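Local coordinates for titin (PDB 1WAA), which contributes, through this single immunoglobulin I-set domain (I27) of the giant muscle protein, one folded module to a chain that probably acts as a molecular spring, at residues P49-I54 against L62-C67; A23-E28 against S84-K89. All coordinates share one frame; numbering follows the deposited sequence.

In the fold
Both contacts lie within one immunoglobulin I-set domain, a sandwich of two beta sheets. Contact 1 (49-54 with 62-67) pairs neighbouring strands of one sheet, in the hairpin of strands 51-56 and 59-64. Contact 2 (23-28 with 84-89) crosses the sandwich, from strand 23-29 of that sheet to strand 82-91 of the other. Their centres are about 12 Å apart. Strands 23-29 and 59-64 are neighbours, and backbone hydrogen bonds between Leu62 and Phe25 and between Leu64 and Ala23 join the two contacts directly. Along the chain contact 1 is nested between the segments of contact 2. The core packing thus continues into an edge hairpin that carries a zinc ion.

Contact 1: P49-I54 against L62-C67; sequences PDCEII and LILHNC. With ZN (zinc ion), chain B.
Glu52 and His65 bind one zinc ion on an outer face of the immunoglobulin I-set sandwich, at an edge hairpin. Glu52 OE1 lies 1.9 Å from the zinc. His65 NE2 lies 2.0 Å from the same ion. A water and two atoms from outside the two segments complete the shell. An acidic side chain of another protein chain shares this zinc, so the ion bridges subunits. The carboxylate and imidazole planes are turned 60° apart. Both side chains start with CG anti to the carbonyl carbon, and the Glu52 chain then extends toward the ion. Its other oxygen, OE2, forms a salt bridge with a basic side chain of another protein chain. Ile63 CG2 lies over one face of the imidazole, near its rim, while Pro49 O comes to the ring edge, 3.4 Å from His65 CD2.

The antiparallel ladder beneath probably fixes where the two ligands stand. Glu52 forms a hydrogen-bonded pair with Ile63, two residues before His65. The bonds are nearly straight in both directions, Glu52 N to Ile63 O and Ile63 N to Glu52 O, both 2.9 Å. Two residues along, His65 N donates to Asp50 O, but the donor is tilted 28° from the carbonyl plane. On the zinc face, Ile54 CD1 also packs on Ile63 CD1. The opposite face carries Cys51, Leu62 and Leu64 and turns to the core, where Leu62 touches Trp38. There Cys51 SG, anti to its own N, rests against Leu64 CD2 at 3.8 Å.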
loop_
_atom_site.group_PDB
_atom_site.type_symbol
_atom_site.label_atom_id
_atom_site.label_comp_id
_atom_site.label_asym_id
_atom_site.label_seq_id
_atom_site.Cartn_x
_atom_site.Cartn_y
_atom_site.Cartn_z
ATOM N N PRO F 49 3.250 20.502 -6.372
ATOM C CA PRO F 49 1.804 20.615 -6.093
ATOM C C PRO F 49 0.928 20.673 -7.350
ATOM O O PRO F 49 -0.228 20.220 -7.290
ATOM C CB PRO F 49 1.681 21.931 -5.304
ATOM C CG PRO F 49 3.044 22.224 -4.817
ATOM C CD PRO F 49 3.995 21.651 -5.816
ATOM N N ASP F 50 1.468 21.198 -8.450
ATOM C CA ASP F 50 0.764 21.265 -9.721
ATOM C C ASP F 50 0.906 20.016 -10.603
ATOM O O ASP F 50 0.286 19.923 -11.679
ATOM C CB ASP F 50 1.247 22.480 -10.510
ATOM C CG ASP F 50 0.626 23.791 -10.013
ATOM O OD1 ASP F 50 -0.312 23.760 -9.177
ATOM O OD2 ASP F 50 1.055 24.880 -10.458
ATOM N N CYS F 51 1.736 19.075 -10.171
ATOM C CA CYS F 51 2.014 17.866 -10.955
ATOM C C CYS F 51 2.055 16.657 -10.023
ATOM O O CYS F 51 3.055 16.398 -9.360
ATOM C CB CYS F 51 3.317 18.046 -11.734
ATOM S SG CYS F 51 3.718 16.639 -12.787
ATOM N N GLU F 52 0.940 15.936 -9.954
ATOM C CA GLU F 52 0.758 14.883 -8.950
ATOM C C GLU F 52 0.711 13.523 -9.623
ATOM O O GLU F 52 -0.091 13.309 -10.524
ATOM C CB GLU F 52 -0.514 15.142 -8.142
ATOM C CG GLU F 52 -0.363 16.358 -7.234
ATOM C CD GLU F 52 -1.671 16.836 -6.622
ATOM O OE1 GLU F 52 -2.649 17.051 -7.358
ATOM O OE2 GLU F 52 -1.707 17.046 -5.395
ATOM N N ILE F 53 1.553 12.612 -9.140
ATOM C CA ILE F 53 1.724 11.300 -9.725
ATOM C C ILE F 53 1.116 10.295 -8.727
ATOM O O ILE F 53 1.451 10.318 -7.549
ATOM C CB ILE F 53 3.253 11.045 -9.955
ATOM C CG1 ILE F 53 3.858 12.126 -10.876
ATOM C CG2 ILE F 53 3.537 9.656 -10.520
ATOM C CD1 ILE F 53 3.075 12.363 -12.130
ATOM N N ILE F 54 0.171 9.494 -9.197
ATOM C CA ILE F 54 -0.652 8.658 -8.348
ATOM C C ILE F 54 -0.654 7.206 -8.843
ATOM O O ILE F 54 -0.680 6.933 -10.060
ATOM C CB ILE F 54 -2.095 9.248 -8.306
ATOM C CG1 ILE F 54 -2.140 10.492 -7.391
ATOM C CG2 ILE F 54 -3.148 8.248 -7.824
ATOM C CD1 ILE F 54 -2.740 11.657 -8.059
ATOM N N LEU F 62 -2.083 10.742 -13.599
ATOM C CA LEU F 62 -1.296 11.966 -13.614
ATOM C C LEU F 62 -2.292 13.112 -13.508
ATOM O O LEU F 62 -3.240 13.170 -14.302
ATOM C CB LEU F 62 -0.508 12.073 -14.935
ATOM C CG LEU F 62 0.284 13.373 -15.119
ATOM C CD1 LEU F 62 1.363 13.511 -14.042
ATOM C CD2 LEU F 62 0.899 13.432 -16.452
ATOM N N ILE F 63 -2.108 13.970 -12.518
ATOM C CA ILE F 63 -2.902 15.214 -12.406
ATOM C C ILE F 63 -2.024 16.442 -12.660
ATOM O O ILE F 63 -1.001 16.631 -12.010
ATOM C CB ILE F 63 -3.577 15.372 -11.019
ATOM C CG1 ILE F 63 -4.384 14.112 -10.684
ATOM C CG2 ILE F 63 -4.448 16.637 -11.004
ATOM C CD1 ILE F 63 -5.050 14.130 -9.305
ATOM N N LEU F 64 -2.455 17.278 -13.589
ATOM C CA LEU F 64 -1.721 18.503 -13.917
ATOM C C LEU F 64 -2.618 19.688 -13.660
ATOM O O LEU F 64 -3.574 19.886 -14.394
ATOM C CB LEU F 64 -1.278 18.519 -15.372
ATOM C CG LEU F 64 -0.449 17.333 -15.809
ATOM C CD1 LEU F 64 -0.401 17.241 -17.333
ATOM C CD2 LEU F 64 0.946 17.476 -15.260
ATOM N N HIS F 65 -2.308 20.441 -12.611
ATOM C CA HIS F 65 -3.067 21.652 -12.263
ATOM C C HIS F 65 -2.526 22.860 -12.989
ATOM O O HIS F 65 -1.339 22.916 -13.338
ATOM C CB HIS F 65 -3.004 21.948 -10.761
ATOM C CG HIS F 65 -3.670 20.908 -9.912
ATOM N ND1 HIS F 65 -5.017 20.631 -10.001
ATOM C CD2 HIS F 65 -3.176 20.070 -8.968
ATOM C CE1 HIS F 65 -5.326 19.674 -9.145
ATOM N NE2 HIS F 65 -4.229 19.322 -8.501
ATOM N N ASN F 66 -3.385 23.855 -13.160
ATOM C CA ASN F 66 -2.946 25.133 -13.664
ATOM C C ASN F 66 -2.215 24.975 -15.014
ATOM O O ASN F 66 -1.165 25.560 -15.244
ATOM C CB ASN F 66 -2.083 25.833 -12.592
ATOM C CG ASN F 66 -1.950 27.350 -12.818
ATOM O OD1 ASN F 66 -2.808 28.002 -13.432
ATOM N ND2 ASN F 66 -0.864 27.914 -12.316
ATOM N N CYS F 67 -2.786 24.183 -15.915
ATOM C CA CYS F 67 -2.202 23.964 -17.223
ATOM C C CYS F 67 -1.958 25.253 -17.990
ATOM O O CYS F 67 -2.798 26.164 -17.987
ATOM C CB CYS F 67 -3.101 23.053 -18.048
ATOM S SG CYS F 67 -3.041 21.343 -17.414
HETATM ZN ZN ZN B . -4.335 17.940 -7.008
HETATM O O HOH W 1 -4.323 19.132 -5.299
#

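Contact 2: A23-E28 against S84-K89; sequences AHFEIE and SAANLK. With ZN (zinc ion), chain C; ZN (zinc ion), chain Q.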
loop_
_atom_site.group_PDB
_atom_site.type_symbol
_atom_site.label_atom_id
_atom_site.label_comp_id
_atom_site.label_asym_id
_atom_site.label_seq_id
_atom_site.Cartn_x
_atom_site.Cartn_y
_atom_site.Cartn_z
ATOM N N ALA F 23 -5.878 18.952 -15.899
ATOM C CA ALA F 23 -5.980 17.780 -16.759
ATOM C C ALA F 23 -5.716 16.557 -15.908
ATOM O O ALA F 23 -4.881 16.605 -15.006
ATOM C CB ALA F 23 -4.961 17.871 -17.837
ATOM N N HIS F 24 -6.403 15.459 -16.208
ATOM C CA HIS F 24 -6.237 14.219 -15.479
ATOM C C HIS F 24 -6.036 13.128 -16.511
ATOM O O HIS F 24 -6.864 12.970 -17.431
ATOM C CB HIS F 24 -7.475 13.869 -14.663
ATOM C CG HIS F 24 -7.898 14.920 -13.689
ATOM N ND1 HIS F 24 -8.797 15.914 -14.013
ATOM C CD2 HIS F 24 -7.573 15.117 -12.387
ATOM C CE1 HIS F 24 -9.010 16.679 -12.954
ATOM N NE2 HIS F 24 -8.283 16.210 -11.951
ATOM N N PHE F 25 -4.961 12.351 -16.359
ATOM C CA PHE F 25 -4.742 11.190 -17.234
ATOM C C PHE F 25 -4.779 9.902 -16.421
ATOM O O PHE F 25 -4.491 9.895 -15.195
ATOM C CB PHE F 25 -3.400 11.274 -17.950
ATOM C CG PHE F 25 -3.304 12.401 -18.960
ATOM C CD1 PHE F 25 -3.510 12.151 -20.314
ATOM C CD2 PHE F 25 -2.986 13.691 -18.553
ATOM C CE1 PHE F 25 -3.417 13.172 -21.243
ATOM C CE2 PHE F 25 -2.886 14.716 -19.478
ATOM C CZ PHE F 25 -3.111 14.456 -20.818
ATOM N N GLU F 26 -5.107 8.808 -17.106
ATOM C CA GLU F 26 -5.374 7.527 -16.442
ATOM C C GLU F 26 -5.005 6.404 -17.390
ATOM O O GLU F 26 -5.461 6.348 -18.552
ATOM C CB GLU F 26 -6.845 7.456 -16.010
ATOM C CG GLU F 26 -7.289 6.152 -15.314
ATOM C CD GLU F 26 -8.719 5.794 -15.597
ATOM O OE1 GLU F 26 -9.148 4.748 -15.105
ATOM O OE2 GLU F 26 -9.402 6.519 -16.343
ATOM N N ILE F 27 -4.182 5.499 -16.873
ATOM C CA ILE F 27 -3.812 4.301 -17.617
ATOM C C ILE F 27 -3.957 3.124 -16.667
ATOM O O ILE F 27 -3.675 3.254 -15.482
ATOM C CB ILE F 27 -2.400 4.414 -18.225
ATOM C CG1 ILE F 27 -2.086 3.183 -19.100
ATOM C CG2 ILE F 27 -1.346 4.691 -17.137
ATOM C CD1 ILE F 27 -0.667 3.158 -19.684
ATOM N N GLU F 28 -4.416 1.995 -17.196
ATOM C CA GLU F 28 -4.589 0.796 -16.403
ATOM C C GLU F 28 -3.609 -0.226 -16.978
ATOM O O GLU F 28 -3.626 -0.496 -18.206
ATOM C CB GLU F 28 -6.023 0.300 -16.535
ATOM C CG GLU F 28 -6.295 -1.045 -15.836
ATOM C CD GLU F 28 -7.104 -0.880 -14.558
ATOM O OE1 GLU F 28 -6.814 0.062 -13.785
ATOM O OE2 GLU F 28 -8.042 -1.686 -14.327
ATOM N N SER F 84 2.279 3.905 -23.306
ATOM C CA SER F 84 1.077 4.565 -23.803
ATOM C C SER F 84 1.342 6.072 -23.914
ATOM O O SER F 84 2.166 6.622 -23.177
ATOM C CB SER F 84 -0.067 4.336 -22.820
ATOM O OG SER F 84 -1.308 4.697 -23.398
ATOM N N ALA F 85 0.628 6.725 -24.822
ATOM C CA ALA F 85 0.754 8.168 -25.034
ATOM C C ALA F 85 -0.561 8.753 -25.524
ATOM O O ALA F 85 -1.327 8.088 -26.206
ATOM C CB ALA F 85 1.858 8.454 -26.048
ATOM N N ALA F 86 -0.803 10.005 -25.173
ATOM C CA ALA F 86 -1.994 10.725 -25.577
ATOM C C ALA F 86 -1.690 12.215 -25.593
ATOM O O ALA F 86 -0.741 12.678 -24.933
ATOM C CB ALA F 86 -3.124 10.449 -24.616
ATOM N N ASN F 87 -2.512 12.950 -26.342
ATOM C CA ASN F 87 -2.394 14.384 -26.513
ATOM C C ASN F 87 -3.003 15.132 -25.346
ATOM O O ASN F 87 -4.106 14.812 -24.898
ATOM C CB ASN F 87 -3.056 14.814 -27.840
ATOM C CG ASN F 87 -2.806 16.302 -28.201
ATOM O OD1 ASN F 87 -3.759 17.079 -28.354
ATOM N ND2 ASN F 87 -1.533 16.684 -28.390
ATOM N N LEU F 88 -2.234 16.100 -24.843
ATOM C CA LEU F 88 -2.746 17.173 -24.007
ATOM C C LEU F 88 -2.872 18.412 -24.871
ATOM O O LEU F 88 -1.890 18.851 -25.479
ATOM C CB LEU F 88 -1.741 17.478 -22.907
ATOM C CG LEU F 88 -2.117 18.162 -21.587
ATOM C CD1 LEU F 88 -1.068 19.153 -21.224
ATOM C CD2 LEU F 88 -3.531 18.759 -21.512
ATOM N N LYS F 89 -4.075 18.964 -24.941
ATOM C CA LYS F 89 -4.314 20.197 -25.659
ATOM C C LYS F 89 -4.759 21.255 -24.651
ATOM O O LYS F 89 -5.769 21.066 -23.966
ATOM C CB LYS F 89 -5.365 20.011 -26.777
ATOM C CG LYS F 89 -5.820 21.365 -27.388
ATOM C CD LYS F 89 -6.409 21.264 -28.789
ATOM C CE LYS F 89 -7.706 20.493 -28.823
ATOM N NZ LYS F 89 -8.625 20.994 -29.903
HETATM ZN ZN ZN C . -10.360 15.411 -15.256
HETATM ZN ZN ZN Q . -11.100 4.696 -15.690
HETATM O O HOH W 2 -9.572 15.723 -17.491
HETATM O O HOH W 3 -10.988 3.032 -17.030
HETATM O O HOH W 4 -12.244 16.528 -14.637
#
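The hydrophobic core between the two sheets of the domain is crossed here by Phe25, whose ring reaches from strand 23-29 to strand 82-91. The ring meets Leu88 with its edge. Phe25 CZ lies 3.9 Å from Leu88 CG, which sits in the ring plane, and the two side chains cross at about a right angle. Next to CZ, Phe25 CE1 reaches Ala86 CB at 4.3 Å. Beside the ring, Ala23 CB touches Leu88 CD2 at 4.0 Å.

This is face-to-face packing of a beta sandwich. The segment axes come no closer than 9.2 Å, and no hydrogen bond links the segments. Val75 lies against both Phe25 and Leu88, while Val15 lies against Ala23 and Phe25. An alanine in place of Phe25 would take away the ring that spans the sheets, and is likely to leave a gap beside Leu88 and Ala86. Farther along, Ile27 reaches Ser84 with its tip. Its CG1 is anti to the backbone N (chi1 -175°), and the extended chain brings CD1 to 3.4 Å from Ser84 CB, tighter than usual. Ser84 OG is hydrogen-bonded to Leu12 N.

On the outer face of strand 23-29, His24 and Glu26 bind separate zinc ions, each shared with another protein chain. His24 ND1 is 2.1 Å from its zinc. Glu26 grips the other unevenly, with OE1 at 2.0 Å and OE2 at 2.6 Å.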